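Local coordinates for protein mini spindles (PDB 5VJC) that probably binds tubulin through TOG domains built of HEAT repeats, and so promotes microtubule dynamics and formation of the mitotic spindle, at residues Leu18-Gln22 and Lys23-Leu27; Leu165-Pro168 and Phe169-Phe173; Ala216-Ile219 and Ser220-Asp223. All coordinates share one frame; numbering follows the deposited sequence.

Interaction 1: residues Leu18-Gln22 and Lys23-Leu27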
loop_
_atom_site.group_PDB
_atom_site.type_symbol
_atom_site.label_atom_id
_atom_site.label_comp_id
_atom_site.label_asym_id
_atom_site.label_seq_id
_atom_site.Cartn_x
_atom_site.Cartn_y
_atom_site.Cartn_z
ATOM N N LEU A 18 -2.944 18.619 7.630
ATOM C CA LEU A 18 -1.687 18.533 6.900
ATOM C C LEU A 18 -0.655 19.485 7.520
ATOM O O LEU A 18 0.493 19.101 7.751
ATOM C CB LEU A 18 -1.894 18.851 5.414
ATOM C CG LEU A 18 -2.749 17.902 4.568
ATOM C CD1 LEU A 18 -3.030 18.511 3.199
ATOM C CD2 LEU A 18 -2.068 16.556 4.407
ATOM N N LEU A 19 -1.072 20.715 7.815
ATOM C CA LEU A 19 -0.174 21.680 8.482
ATOM C C LEU A 19 0.293 21.185 9.858
ATOM O O LEU A 19 1.490 21.257 10.183
ATOM C CB LEU A 19 -0.859 23.046 8.625
ATOM C CG LEU A 19 -0.993 23.772 7.285
ATOM C CD1 LEU A 19 -1.851 25.009 7.428
ATOM C CD2 LEU A 19 0.391 24.118 6.724
ATOM N N ASP A 20 -0.642 20.690 10.661
ATOM C CA ASP A 20 -0.296 20.101 11.962
ATOM C C ASP A 20 0.821 19.077 11.827
ATOM O O ASP A 20 1.773 19.093 12.600
ATOM C CB ASP A 20 -1.513 19.445 12.621
ATOM C CG ASP A 20 -2.494 20.461 13.183
ATOM O OD1 ASP A 20 -2.125 21.656 13.250
ATOM O OD2 ASP A 20 -3.642 20.068 13.515
ATOM N N GLU A 21 0.725 18.190 10.836
ATOM C CA GLU A 21 1.741 17.152 10.707
ATOM C C GLU A 21 3.078 17.743 10.249
ATOM O O GLU A 21 4.131 17.413 10.814
ATOM C CB GLU A 21 1.289 16.045 9.738
ATOM C CG GLU A 21 1.969 14.684 9.988
ATOM C CD GLU A 21 1.464 13.561 9.071
ATOM O OE1 GLU A 21 1.770 13.601 7.873
ATOM O OE2 GLU A 21 0.773 12.630 9.553
ATOM N N GLN A 22 3.039 18.606 9.229
ATOM C CA GLN A 22 4.258 19.211 8.703
ATOM C C GLN A 22 4.966 20.016 9.794
ATOM O O GLN A 22 6.202 20.021 9.887
ATOM C CB GLN A 22 3.960 20.119 7.495
ATOM C CG GLN A 22 3.497 19.358 6.247
ATOM C CD GLN A 22 4.244 18.056 6.063
ATOM O OE1 GLN A 22 3.727 16.984 6.397
ATOM N NE2 GLN A 22 5.469 18.137 5.542
ATOM N N LYS A 23 4.176 20.690 10.614
ATOM C CA LYS A 23 4.743 21.560 11.642
ATOM C C LYS A 23 5.083 20.813 12.928
ATOM O O LYS A 23 5.456 21.436 13.912
ATOM C CB LYS A 23 3.778 22.711 11.944
ATOM C CG LYS A 23 3.646 23.716 10.842
ATOM C CD LYS A 23 2.500 24.660 11.127
ATOM C CE LYS A 23 2.767 26.018 10.529
ATOM N NZ LYS A 23 3.930 26.695 11.220
ATOM N N MET A 24 4.941 19.483 12.924
ATOM C CA MET A 24 5.294 18.637 14.072
ATOM C C MET A 24 4.377 18.827 15.281
ATOM O O MET A 24 4.797 18.572 16.397
ATOM C CB MET A 24 6.743 18.882 14.547
ATOM C CG MET A 24 7.826 18.929 13.485
ATOM S SD MET A 24 8.043 17.344 12.681
ATOM C CE MET A 24 9.500 17.641 11.667
ATOM N N LYS A 25 3.143 19.263 15.074
ATOM C CA LYS A 25 2.206 19.436 16.183
ATOM C C LYS A 25 1.445 18.154 16.519
ATOM O O LYS A 25 0.856 18.032 17.597
ATOM C CB LYS A 25 1.227 20.558 15.865
ATOM C CG LYS A 25 1.910 21.926 15.763
ATOM C CD LYS A 25 0.923 23.012 15.393
ATOM C CE LYS A 25 1.636 24.319 15.039
ATOM N NZ LYS A 25 0.657 25.419 14.806
ATOM N N VAL A 26 1.456 17.200 15.593
ATOM C CA VAL A 26 0.861 15.894 15.835
ATOM C C VAL A 26 1.804 14.839 15.303
ATOM O O VAL A 26 2.643 15.123 14.441
ATOM C CB VAL A 26 -0.511 15.726 15.159
ATOM C CG1 VAL A 26 -1.521 16.735 15.716
ATOM C CG2 VAL A 26 -0.351 15.850 13.621
ATOM N N LEU A 27 1.668 13.624 15.817
ATOM C CA LEU A 27 2.491 12.510 15.365
ATOM C C LEU A 27 2.394 12.308 13.864
ATOM O O LEU A 27 1.308 12.338 13.293
ATOM C CB LEU A 27 2.084 11.217 16.079
ATOM C CG LEU A 27 2.349 11.236 17.582
ATOM C CD1 LEU A 27 1.692 10.062 18.282
ATOM C CD2 LEU A 27 3.847 11.234 17.826
HETATM O O HOH W 1 -0.557 23.848 12.653
HETATM O O HOH W 2 -0.799 12.203 11.558
HETATM O O HOH W 3 4.639 15.334 12.807
#
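Val26 lays its CG2 methyl against the last turn of helix 13-22, 3.8 Å from Glu21 N and 3.9 Å from Asp20 CB, where a Schellman motif ends the helix. This is the close-packed part. Lys25 N reaches back to Asp20 O (2.8 Å) and Met24 N to Glu21 O (3.1 Å), with Met24 at positive phi as the C-prime residue. Before the reversal, Lys23 N still makes a helical bond to Leu19 O. The looser, solvent-facing margins are bridged by water. Asp20 and Lys25 cross at about a right angle with 4.9 Å between OD1 and NZ, and one water joins them, accepting from the amine and donating to the carboxylate; OD1 is also bonded to Gln16. A second water donates to Glu21 OE2 and Leu27 O, and a third to Glu21 O and Val26 O. Glu21 has CG anti to the backbone N (chi1 -155°), which sends its extended chain along the outgoing loop, where OE2 meets Trp29 N and OE1 meets Asn132. The loop then runs toward helix 36-48, on which Val26 touches Leu41 and Leu27 touches Glu37, Phe38 and Leu41.

Interaction 2: residues Leu165-Pro168 and Phe169-Phe173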
loop_
_atom_site.group_PDB
_atom_site.type_symbol
_atom_site.label_atom_id
_atom_site.label_comp_id
_atom_site.label_asym_id
_atom_site.label_seq_id
_atom_site.Cartn_x
_atom_site.Cartn_y
_atom_site.Cartn_z
ATOM N N LEU A 165 -1.932 5.469 -9.901
ATOM C CA LEU A 165 -2.507 6.398 -10.869
ATOM C C LEU A 165 -2.717 7.783 -10.254
ATOM O O LEU A 165 -2.876 8.758 -10.980
ATOM C CB LEU A 165 -3.831 5.853 -11.407
ATOM C CG LEU A 165 -3.696 4.446 -12.022
ATOM C CD1 LEU A 165 -5.045 3.875 -12.459
ATOM C CD2 LEU A 165 -2.714 4.484 -13.185
ATOM N N VAL A 166 -2.710 7.873 -8.923
ATOM C CA VAL A 166 -2.980 9.150 -8.259
ATOM C C VAL A 166 -1.899 9.551 -7.250
ATOM O O VAL A 166 -2.098 10.471 -6.459
ATOM C CB VAL A 166 -4.337 9.145 -7.518
ATOM C CG1 VAL A 166 -5.508 9.092 -8.506
ATOM C CG2 VAL A 166 -4.406 7.997 -6.461
ATOM N N PHE A 167 -0.751 8.892 -7.326
ATOM C CA PHE A 167 0.351 9.086 -6.397
ATOM C C PHE A 167 1.616 8.640 -7.136
ATOM O O PHE A 167 1.542 7.699 -7.928
ATOM C CB PHE A 167 0.099 8.278 -5.106
ATOM C CG PHE A 167 1.106 8.523 -4.024
ATOM C CD1 PHE A 167 1.144 9.738 -3.362
ATOM C CD2 PHE A 167 2.008 7.538 -3.663
ATOM C CE1 PHE A 167 2.083 9.975 -2.370
ATOM C CE2 PHE A 167 2.940 7.771 -2.664
ATOM C CZ PHE A 167 2.981 8.983 -2.025
ATOM N N PRO A 168 2.770 9.307 -6.915
ATOM C CA PRO A 168 3.937 9.018 -7.775
ATOM C C PRO A 168 4.374 7.544 -7.821
ATOM O O PRO A 168 4.623 6.931 -6.778
ATOM C CB PRO A 168 5.037 9.886 -7.158
ATOM C CG PRO A 168 4.282 11.061 -6.586
ATOM C CD PRO A 168 3.053 10.415 -5.981
ATOM N N PHE A 169 4.467 6.991 -9.033
ATOM C CA PHE A 169 4.780 5.580 -9.186
ATOM C C PHE A 169 6.199 5.322 -8.705
ATOM O O PHE A 169 6.458 4.259 -8.172
ATOM C CB PHE A 169 4.562 5.073 -10.645
ATOM C CG PHE A 169 5.276 5.869 -11.719
ATOM C CD1 PHE A 169 6.599 5.591 -12.053
ATOM C CD2 PHE A 169 4.599 6.840 -12.441
ATOM C CE1 PHE A 169 7.256 6.307 -13.056
ATOM C CE2 PHE A 169 5.246 7.569 -13.452
ATOM C CZ PHE A 169 6.576 7.298 -13.759
ATOM N N VAL A 170 7.088 6.315 -8.783
ATOM C CA VAL A 170 8.434 6.100 -8.252
ATOM C C VAL A 170 8.379 5.896 -6.718
ATOM O O VAL A 170 9.077 5.034 -6.168
ATOM C CB VAL A 170 9.391 7.254 -8.621
ATOM C CG1 VAL A 170 10.615 7.254 -7.734
ATOM C CG2 VAL A 170 9.798 7.172 -10.090
ATOM N N LYS A 171 7.502 6.630 -6.039
ATOM C CA LYS A 171 7.366 6.471 -4.588
ATOM C C LYS A 171 6.781 5.103 -4.233
ATOM O O LYS A 171 7.243 4.458 -3.301
ATOM C CB LYS A 171 6.512 7.585 -3.997
ATOM C CG LYS A 171 7.152 8.957 -4.127
ATOM C CD LYS A 171 6.363 10.015 -3.389
ATOM C CE LYS A 171 7.157 11.324 -3.303
ATOM N NZ LYS A 171 8.447 11.108 -2.578
ATOM N N VAL A 172 5.789 4.646 -4.992
ATOM C CA VAL A 172 5.216 3.319 -4.767
ATOM C C VAL A 172 6.266 2.234 -4.983
ATOM O O VAL A 172 6.369 1.284 -4.183
ATOM C CB VAL A 172 4.002 3.069 -5.674
ATOM C CG1 VAL A 172 3.501 1.620 -5.520
ATOM C CG2 VAL A 172 2.885 4.064 -5.328
ATOM N N PHE A 173 7.055 2.381 -6.049
ATOM C CA PHE A 173 8.146 1.454 -6.311
ATOM C C PHE A 173 9.038 1.342 -5.075
ATOM O O PHE A 173 9.369 0.231 -4.658
ATOM C CB PHE A 173 8.979 1.877 -7.533
ATOM C CG PHE A 173 10.059 0.880 -7.904
ATOM C CD1 PHE A 173 9.786 -0.169 -8.770
ATOM C CD2 PHE A 173 11.335 0.994 -7.385
ATOM C CE1 PHE A 173 10.772 -1.079 -9.119
ATOM C CE2 PHE A 173 12.315 0.072 -7.710
ATOM C CZ PHE A 173 12.036 -0.957 -8.569
#
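Pro168 O meets the first turn of helix 169-178, with Pro168 as the N-cap residue in the tight connection that follows helix 150-166. Such a short link between successive helices belongs to the alpha-helical HEAT-repeat architecture of a TOG domain.

The polar part is all backbone. Pro168 O accepts from Val172 N at 3.1 Å; the bond is fairly straight, 161° at the hydrogen. A weak second bond comes from Lys171 N, bent to 120° at the hydrogen. One oxygen thus engages two successive amides of the new helix, with the stronger bond going to the later one.

The apolar part centres on Phe167. Its CG is anti to the backbone N (chi1 -174°), which brings the ring to Lys171 and Val172 of the new helix. Val172 CG2 arrives at the ring edge, in its plane, 4.0 Å from CD2. The proline's own CD covers one face of the same ring, offset toward the rim. Val172 is buried and also touches Leu160 and Ile164, so it joins the new helix to the one just completed.

The remaining contacts involve Pro168, Lys171 and Phe169. Lys171 lies beside the proline ring, pointing the same way, while crossing Phe167 at about a right angle; its bend comes only at chi4, and its amine makes a long, weak ion pair with Glu131. Phe169 touches Pro168 C with its CB, and its ring stacks on Tyr202. Where ring, proline and lysine converge, Lys171 CD sits 3.8 Å from Phe167 CZ and 4.0 Å from Pro168 CG.

Interaction 3: residues Ala216-Ile219 and Ser220-Asp223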
loop_
_atom_site.group_PDB
_atom_site.type_symbol
_atom_site.label_atom_id
_atom_site.label_comp_id
_atom_site.label_asym_id
_atom_site.label_seq_id
_atom_site.Cartn_x
_atom_site.Cartn_y
_atom_site.Cartn_z
ATOM N N ALA A 216 18.397 -8.725 -6.980
ATOM C CA ALA A 216 19.216 -9.892 -7.318
ATOM C C ALA A 216 19.665 -10.673 -6.069
ATOM O O ALA A 216 19.761 -11.903 -6.102
ATOM C CB ALA A 216 20.432 -9.460 -8.154
ATOM N N ARG A 217 19.908 -9.959 -4.973
ATOM C CA ARG A 217 20.250 -10.585 -3.699
ATOM C C ARG A 217 19.236 -11.652 -3.281
ATOM O O ARG A 217 19.592 -12.630 -2.620
ATOM C CB ARG A 217 20.357 -9.529 -2.597
ATOM C CG ARG A 217 21.615 -8.686 -2.652
ATOM C CD ARG A 217 21.619 -7.656 -1.530
ATOM N NE ARG A 217 22.829 -6.830 -1.524
ATOM C CZ ARG A 217 23.975 -7.179 -0.940
ATOM N NH1 ARG A 217 24.077 -8.347 -0.309
ATOM N NH2 ARG A 217 25.021 -6.363 -0.983
ATOM N N GLN A 218 17.979 -11.466 -3.679
ATOM C CA GLN A 218 16.900 -12.368 -3.287
ATOM C C GLN A 218 16.939 -13.707 -4.027
ATOM O O GLN A 218 16.182 -14.629 -3.709
ATOM C CB GLN A 218 15.543 -11.692 -3.521
ATOM C CG GLN A 218 15.384 -10.385 -2.778
ATOM C CD GLN A 218 15.335 -10.591 -1.282
ATOM O OE1 GLN A 218 14.747 -11.556 -0.802
ATOM N NE2 GLN A 218 15.973 -9.708 -0.540
ATOM N N ILE A 219 17.806 -13.816 -5.025
ATOM C CA ILE A 219 17.861 -15.039 -5.811
ATOM C C ILE A 219 18.405 -16.199 -4.969
ATOM O O ILE A 219 17.989 -17.346 -5.132
ATOM C CB ILE A 219 18.702 -14.839 -7.085
ATOM C CG1 ILE A 219 17.942 -13.932 -8.059
ATOM C CG2 ILE A 219 18.994 -16.171 -7.756
ATOM C CD1 ILE A 219 18.720 -13.572 -9.322
ATOM N N SER A 220 19.286 -15.880 -4.030
ATOM C CA SER A 220 19.893 -16.884 -3.171
ATOM C C SER A 220 19.017 -17.278 -1.978
ATOM O O SER A 220 19.447 -18.048 -1.119
ATOM C CB SER A 220 21.244 -16.386 -2.667
ATOM O OG SER A 220 21.095 -15.157 -1.974
ATOM N N ASP A 221 17.796 -16.750 -1.922
ATOM C CA ASP A 221 16.887 -17.051 -0.815
ATOM C C ASP A 221 16.646 -18.556 -0.718
ATOM O O ASP A 221 16.599 -19.247 -1.733
ATOM C CB ASP A 221 15.556 -16.316 -0.990
ATOM C CG ASP A 221 14.758 -16.240 0.299
ATOM O OD1 ASP A 221 14.101 -17.240 0.664
ATOM O OD2 ASP A 221 14.786 -15.180 0.947
ATOM N N ARG A 222 16.501 -19.064 0.502
ATOM C CA ARG A 222 16.305 -20.498 0.686
ATOM C C ARG A 222 14.892 -20.896 0.297
ATOM O O ARG A 222 14.669 -21.995 -0.226
ATOM C CB ARG A 222 16.598 -20.912 2.130
ATOM C CG ARG A 222 17.827 -21.803 2.259
ATOM C CD ARG A 222 18.339 -21.879 3.691
ATOM N NE ARG A 222 19.787 -22.072 3.723
ATOM C CZ ARG A 222 20.469 -22.512 4.777
ATOM N NH1 ARG A 222 19.840 -22.824 5.902
ATOM N NH2 ARG A 222 21.786 -22.650 4.701
ATOM N N ASP A 223 13.943 -19.995 0.546
ATOM C CA ASP A 223 12.555 -20.220 0.164
ATOM C C ASP A 223 12.442 -20.212 -1.353
ATOM O O ASP A 223 12.770 -19.215 -2.009
ATOM C CB ASP A 223 11.643 -19.158 0.791
ATOM C CG ASP A 223 10.173 -19.475 0.619
ATOM O OD1 ASP A 223 9.638 -19.247 -0.487
ATOM O OD2 ASP A 223 9.553 -19.951 1.593
#
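An Asx turn in the linker between helices 209-217 and 224-241 follows a serine that bonds back to the carbonyl of Arg217. Ser220 OG donates to Arg217 O at 3.0 Å, tilted 19° from the carbonyl plane. Its chi1 of 58° sets the hydroxyl between its own N and carbonyl carbon, from where it can reach back three residues. The backbone adds a bond from Asp221 N to Gln218 O (3.2 Å). Asp221 CB lies close by, 3.3 Å from that same Gln218 O.

Asp221 then turns the chain onward. Its OD1 takes the N-H of Asp223 at 2.8 Å, on the anti side of the carboxylate, while OD2 forms a salt bridge with Arg188 of helix 185-202. Gln218 runs beside it in the same direction, its amide plane 35° from the carboxylate. Asp223, the N-cap of the next helix, accepts from Ser225 N through OD1. With its two oxygens divided between a backbone amide and a guanidinium group, the Asp221 carboxylate is fixed in rotation, and the nearby positive charge would probably favour its ionised form.

How the interactions relate
Read from the N terminus, the three contacts come in series; none encloses or crosses another, and each closes only a turn of a few residues. Interaction 1 ends helix 13-22 and starts the loop to helix 36-48. Interaction 2 turns the chain from helix 150-166 into helix 169-178, and interaction 3 takes it from helix 209-217 toward helix 224-241. Centres of interactions 1 and 2 are about 23 Å apart, those of 2 and 3 about 26 Å, and those of 1 and 3 about 40 Å, so they are spread along the elongated array. Helix 185-202 links the later two, receiving Phe169 and Phe173 from one and Asp221 from the other.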